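Local coordinates for protein putative chitobiase (Bacteroides thetaiotaomicron, PDB 3HNM) that is of uncharacterised function but, as a putative chitobiase fragment with an F5/8 type C domain, probably serves in carbohydrate recognition and carries a bound magnesium ion, at residues N47-V59 with F82-A94. Sequence-based numbering, arbitrary orientation.
Sequences NNPGTQWLCRWDV and FANPVAPAAHVWA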
loop_
_atom_site.group_PDB
_atom_site.type_symbol
_atom_site.label_atom_id
_atom_site.label_comp_id
_atom_site.label_asym_id
_atom_site.label_seq_id
_atom_site.Cartn_x
_atom_site.Cartn_y
_atom_site.Cartn_z
ATOM N N ASN A 47 -10.110 5.519 0.400
ATOM C CA ASN A 47 -10.017 6.981 0.437
ATOM C C ASN A 47 -9.338 7.637 1.646
ATOM O O ASN A 47 -8.674 8.658 1.478
ATOM C CB ASN A 47 -11.410 7.603 0.231
ATOM C CG ASN A 47 -12.010 7.263 -1.134
ATOM O OD1 ASN A 47 -12.049 6.088 -1.536
ATOM N ND2 ASN A 47 -12.494 8.286 -1.848
ATOM N N ASN A 48 -9.484 7.096 2.854
ATOM C CA ASN A 48 -8.816 7.755 3.978
ATOM C C ASN A 48 -7.888 6.919 4.861
ATOM O O ASN A 48 -8.034 5.697 4.972
ATOM C CB ASN A 48 -9.830 8.487 4.871
ATOM C CG ASN A 48 -10.740 7.544 5.636
ATOM O OD1 ASN A 48 -11.554 6.831 5.050
ATOM N ND2 ASN A 48 -10.607 7.543 6.960
ATOM N N PRO A 49 -6.883 7.580 5.473
ATOM C CA PRO A 49 -5.919 6.914 6.359
ATOM C C PRO A 49 -6.559 6.687 7.737
ATOM O O PRO A 49 -5.909 6.204 8.670
ATOM C CB PRO A 49 -4.759 7.910 6.438
ATOM C CG PRO A 49 -4.898 8.735 5.199
ATOM C CD PRO A 49 -6.388 8.916 5.090
ATOM N N GLY A 50 -7.832 7.070 7.861
ATOM C CA GLY A 50 -8.555 6.896 9.116
ATOM C C GLY A 50 -8.784 5.422 9.425
ATOM O O GLY A 50 -8.835 5.013 10.589
ATOM N N THR A 51 -8.942 4.636 8.363
ATOM C CA THR A 51 -9.138 3.198 8.449
ATOM C C THR A 51 -7.761 2.622 8.164
ATOM O O THR A 51 -7.000 3.200 7.377
ATOM C CB THR A 51 -10.063 2.696 7.361
ATOM O OG1 THR A 51 -9.479 2.994 6.089
ATOM C CG2 THR A 51 -11.416 3.363 7.459
ATOM N N GLN A 52 -7.442 1.478 8.769
ATOM C CA GLN A 52 -6.119 0.874 8.580
ATOM C C GLN A 52 -6.154 -0.575 8.127
ATOM O O GLN A 52 -7.212 -1.143 7.881
ATOM C CB GLN A 52 -5.326 0.939 9.888
ATOM C CG GLN A 52 -5.783 -0.112 10.879
ATOM C CD GLN A 52 -5.167 0.043 12.235
ATOM O OE1 GLN A 52 -5.304 -0.824 13.091
ATOM N NE2 GLN A 52 -4.488 1.152 12.449
ATOM N N TRP A 53 -4.959 -1.148 8.012
ATOM C CA TRP A 53 -4.752 -2.547 7.642
ATOM C C TRP A 53 -3.822 -3.118 8.709
ATOM O O TRP A 53 -2.853 -2.467 9.100
ATOM C CB TRP A 53 -4.072 -2.670 6.276
ATOM C CG TRP A 53 -3.385 -3.999 6.082
ATOM C CD1 TRP A 53 -3.953 -5.179 5.665
ATOM C CD2 TRP A 53 -2.015 -4.296 6.370
ATOM N NE1 TRP A 53 -3.020 -6.190 5.681
ATOM C CE2 TRP A 53 -1.822 -5.678 6.110
ATOM C CE3 TRP A 53 -0.930 -3.529 6.828
ATOM C CZ2 TRP A 53 -0.575 -6.311 6.296
ATOM C CZ3 TRP A 53 0.305 -4.158 7.011
ATOM C CH2 TRP A 53 0.469 -5.536 6.745
ATOM N N LEU A 54 -4.109 -4.329 9.171
ATOM C CA LEU A 54 -3.278 -4.942 10.189
ATOM C C LEU A 54 -2.701 -6.267 9.688
ATOM O O LEU A 54 -3.390 -7.054 9.041
ATOM C CB LEU A 54 -4.089 -5.164 11.464
ATOM C CG LEU A 54 -3.256 -5.265 12.735
ATOM C CD1 LEU A 54 -2.504 -3.949 12.928
ATOM C CD2 LEU A 54 -4.152 -5.561 13.942
ATOM N N CYS A 55 -1.420 -6.483 9.966
ATOM C CA CYS A 55 -0.733 -7.708 9.567
ATOM C C CYS A 55 -1.299 -8.872 10.388
ATOM O O CYS A 55 -2.164 -8.660 11.229
ATOM C CB CYS A 55 0.747 -7.572 9.870
ATOM S SG CYS A 55 1.016 -7.214 11.592
ATOM N N ARG A 56 -0.816 -10.090 10.155
ATOM C CA ARG A 56 -1.293 -11.232 10.923
ATOM C C ARG A 56 -0.797 -10.991 12.339
ATOM O O ARG A 56 0.389 -10.729 12.552
ATOM C CB ARG A 56 -0.717 -12.533 10.392
ATOM C CG ARG A 56 -1.737 -13.622 10.350
ATOM C CD ARG A 56 -1.096 -14.973 10.280
ATOM N NE ARG A 56 -2.063 -16.003 10.628
ATOM C CZ ARG A 56 -1.744 -17.244 10.959
ATOM N NH1 ARG A 56 -0.471 -17.614 10.984
ATOM N NH2 ARG A 56 -2.695 -18.111 11.268
ATOM N N TRP A 57 -1.694 -11.084 13.311
ATOM C CA TRP A 57 -1.310 -10.795 14.672
ATOM C C TRP A 57 -1.143 -11.987 15.590
ATOM O O TRP A 57 -0.330 -11.953 16.523
ATOM C CB TRP A 57 -2.309 -9.798 15.261
ATOM C CG TRP A 57 -1.734 -8.915 16.323
ATOM C CD1 TRP A 57 -1.616 -9.201 17.643
ATOM C CD2 TRP A 57 -1.172 -7.607 16.142
ATOM N NE1 TRP A 57 -1.015 -8.156 18.304
ATOM C CE2 TRP A 57 -0.730 -7.164 17.408
ATOM C CE3 TRP A 57 -0.996 -6.770 15.033
ATOM C CZ2 TRP A 57 -0.125 -5.915 17.601
ATOM C CZ3 TRP A 57 -0.390 -5.526 15.225
ATOM C CH2 TRP A 57 0.037 -5.114 16.504
ATOM N N ASP A 58 -1.897 -13.047 15.330
ATOM C CA ASP A 58 -1.823 -14.235 16.182
ATOM C C ASP A 58 -0.504 -14.962 15.961
ATOM O O ASP A 58 -0.030 -15.699 16.827
ATOM C CB ASP A 58 -2.998 -15.181 15.898
ATOM C CG ASP A 58 -4.365 -14.530 16.147
ATOM O OD1 ASP A 58 -4.460 -13.580 16.966
ATOM O OD2 ASP A 58 -5.355 -14.992 15.534
ATOM N N VAL A 59 0.090 -14.750 14.793
ATOM C CA VAL A 59 1.357 -15.388 14.473
ATOM C C VAL A 59 2.188 -14.390 13.704
ATOM O O VAL A 59 1.866 -14.073 12.559
ATOM C CB VAL A 59 1.154 -16.620 13.582
ATOM C CG1 VAL A 59 2.467 -17.334 13.395
ATOM C CG2 VAL A 59 0.123 -17.538 14.190
ATOM N N PHE A 82 2.324 6.000 0.066
ATOM C CA PHE A 82 1.390 5.455 1.043
ATOM C C PHE A 82 1.347 6.373 2.254
ATOM O O PHE A 82 2.068 7.369 2.309
ATOM C CB PHE A 82 1.818 4.033 1.445
ATOM C CG PHE A 82 3.249 3.935 1.920
ATOM C CD1 PHE A 82 3.585 4.229 3.241
ATOM C CD2 PHE A 82 4.265 3.558 1.038
ATOM C CE1 PHE A 82 4.905 4.149 3.676
ATOM C CE2 PHE A 82 5.593 3.476 1.464
ATOM C CZ PHE A 82 5.914 3.771 2.786
ATOM N N ALA A 83 0.498 6.046 3.219
ATOM C CA ALA A 83 0.392 6.854 4.426
ATOM C C ALA A 83 0.128 6.004 5.678
ATOM O O ALA A 83 -0.926 5.379 5.813
ATOM C CB ALA A 83 -0.714 7.888 4.260
ATOM N N ASN A 84 1.090 5.984 6.591
ATOM C CA ASN A 84 0.939 5.235 7.817
ATOM C C ASN A 84 -0.422 5.518 8.459
ATOM O O ASN A 84 -1.086 6.511 8.137
ATOM C CB ASN A 84 2.075 5.580 8.779
ATOM C CG ASN A 84 3.333 4.779 8.492
ATOM O OD1 ASN A 84 4.450 5.318 8.473
ATOM N ND2 ASN A 84 3.155 3.475 8.267
ATOM N N PRO A 85 -0.870 4.627 9.361
ATOM C CA PRO A 85 -2.157 4.794 10.035
ATOM C C PRO A 85 -2.227 6.086 10.812
ATOM O O PRO A 85 -1.210 6.598 11.284
ATOM C CB PRO A 85 -2.228 3.575 10.939
ATOM C CG PRO A 85 -1.539 2.551 10.126
ATOM C CD PRO A 85 -0.313 3.298 9.656
ATOM N N VAL A 86 -3.443 6.596 10.945
ATOM C CA VAL A 86 -3.698 7.833 11.665
ATOM C C VAL A 86 -5.034 7.750 12.396
ATOM O O VAL A 86 -6.032 7.283 11.830
ATOM C CB VAL A 86 -3.758 9.014 10.703
ATOM C CG1 VAL A 86 -4.962 8.865 9.777
ATOM C CG2 VAL A 86 -3.821 10.306 11.481
ATOM N N ALA A 87 -5.052 8.222 13.644
ATOM C CA ALA A 87 -6.263 8.211 14.481
ATOM C C ALA A 87 -7.541 8.523 13.690
ATOM O O ALA A 87 -7.532 9.354 12.776
ATOM C CB ALA A 87 -6.095 9.203 15.625
ATOM N N PRO A 88 -8.667 7.875 14.044
ATOM C CA PRO A 88 -8.886 6.887 15.106
ATOM C C PRO A 88 -8.422 5.471 14.765
ATOM O O PRO A 88 -9.085 4.495 15.134
ATOM C CB PRO A 88 -10.395 6.935 15.291
ATOM C CG PRO A 88 -10.861 7.042 13.870
ATOM C CD PRO A 88 -9.928 8.126 13.320
ATOM N N ALA A 89 -7.309 5.353 14.047
ATOM C CA ALA A 89 -6.788 4.040 13.684
ATOM C C ALA A 89 -6.317 3.373 14.962
ATOM O O ALA A 89 -5.583 3.969 15.752
ATOM C CB ALA A 89 -5.638 4.182 12.707
ATOM N N ALA A 90 -6.737 2.134 15.170
ATOM C CA ALA A 90 -6.365 1.423 16.388
ATOM C C ALA A 90 -4.881 1.058 16.502
ATOM O O ALA A 90 -4.440 0.585 17.547
ATOM C CB ALA A 90 -7.223 0.168 16.533
ATOM N N HIS A 91 -4.110 1.276 15.441
ATOM C CA HIS A 91 -2.700 0.921 15.479
ATOM C C HIS A 91 -1.760 1.898 14.777
ATOM O O HIS A 91 -1.136 1.542 13.776
ATOM C CB HIS A 91 -2.485 -0.465 14.866
ATOM C CG HIS A 91 -3.125 -1.587 15.626
ATOM N ND1 HIS A 91 -4.465 -1.887 15.523
ATOM C CD2 HIS A 91 -2.592 -2.525 16.444
ATOM C CE1 HIS A 91 -4.729 -2.964 16.239
ATOM N NE2 HIS A 91 -3.609 -3.372 16.806
ATOM N N VAL A 92 -1.651 3.119 15.296
ATOM C CA VAL A 92 -0.758 4.103 14.691
ATOM C C VAL A 92 0.683 3.765 15.074
ATOM O O VAL A 92 1.622 4.099 14.345
ATOM C CB VAL A 92 -1.088 5.546 15.146
ATOM C CG1 VAL A 92 -2.447 5.954 14.625
ATOM C CG2 VAL A 92 -1.054 5.639 16.654
ATOM N N TRP A 93 0.858 3.094 16.211
ATOM C CA TRP A 93 2.197 2.710 16.653
ATOM C C TRP A 93 2.695 1.529 15.806
ATOM O O TRP A 93 3.895 1.238 15.762
ATOM C CB TRP A 93 2.216 2.330 18.159
ATOM C CG TRP A 93 1.350 1.141 18.520
ATOM C CD1 TRP A 93 0.029 1.170 18.834
ATOM C CD2 TRP A 93 1.703 -0.251 18.421
ATOM N NE1 TRP A 93 -0.475 -0.112 18.918
ATOM C CE2 TRP A 93 0.533 -1.001 18.668
ATOM C CE3 TRP A 93 2.889 -0.932 18.135
ATOM C CZ2 TRP A 93 0.512 -2.389 18.639
ATOM C CZ3 TRP A 93 2.868 -2.318 18.105
ATOM C CH2 TRP A 93 1.686 -3.030 18.354
ATOM N N ALA A 94 1.773 0.867 15.110
ATOM C CA ALA A 94 2.118 -0.287 14.286
ATOM C C ALA A 94 2.672 0.060 12.905
ATOM O O ALA A 94 3.322 -0.772 12.281
ATOM C CB ALA A 94 0.909 -1.194 14.149
#
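One face of the His91 imidazole is covered by Leu54, whose CD1 sits over the ring centre, 3.7 Å from the centroid and 13° off the normal, a CH-pi contact. The same imidazole brings NE2 over one face of the Trp57 indole, near its rim, with the two planes oblique at 57°. At the edge of Trp57, in its plane, lies Trp93 CH2; the two indoles approach from opposite directions and meet rim to rim, planes nearly perpendicular, completing an aromatic cluster. With chi1 at -151°, roughly anti to the backbone N, the Trp57 indole swings its six-membered ring toward His91 and Trp93, and Arg154 adds a cation-pi contact. The Gln52 side chain, extended beyond CG, crosses His91 at about a right angle and lays its amide among Pro85, Ala89 and His91. Farther along, Pro49 CB packs on Val86 CG1 at 3.5 Å, and Val86 N gives Pro49 O a weak hydrogen bond of 3.4 Å. Asn48 and Thr51, on either side of Pro49 and Gly50, belong to the magnesium site with Ser43, Asp46 and Gly158. The contact thus joins edge strand 53-54 and its flanks to the loop after strand 74-83 in an F5/8 type C (discoidin-like) beta-sandwich, whose loops bind ligands in many relatives, though not demonstrably here.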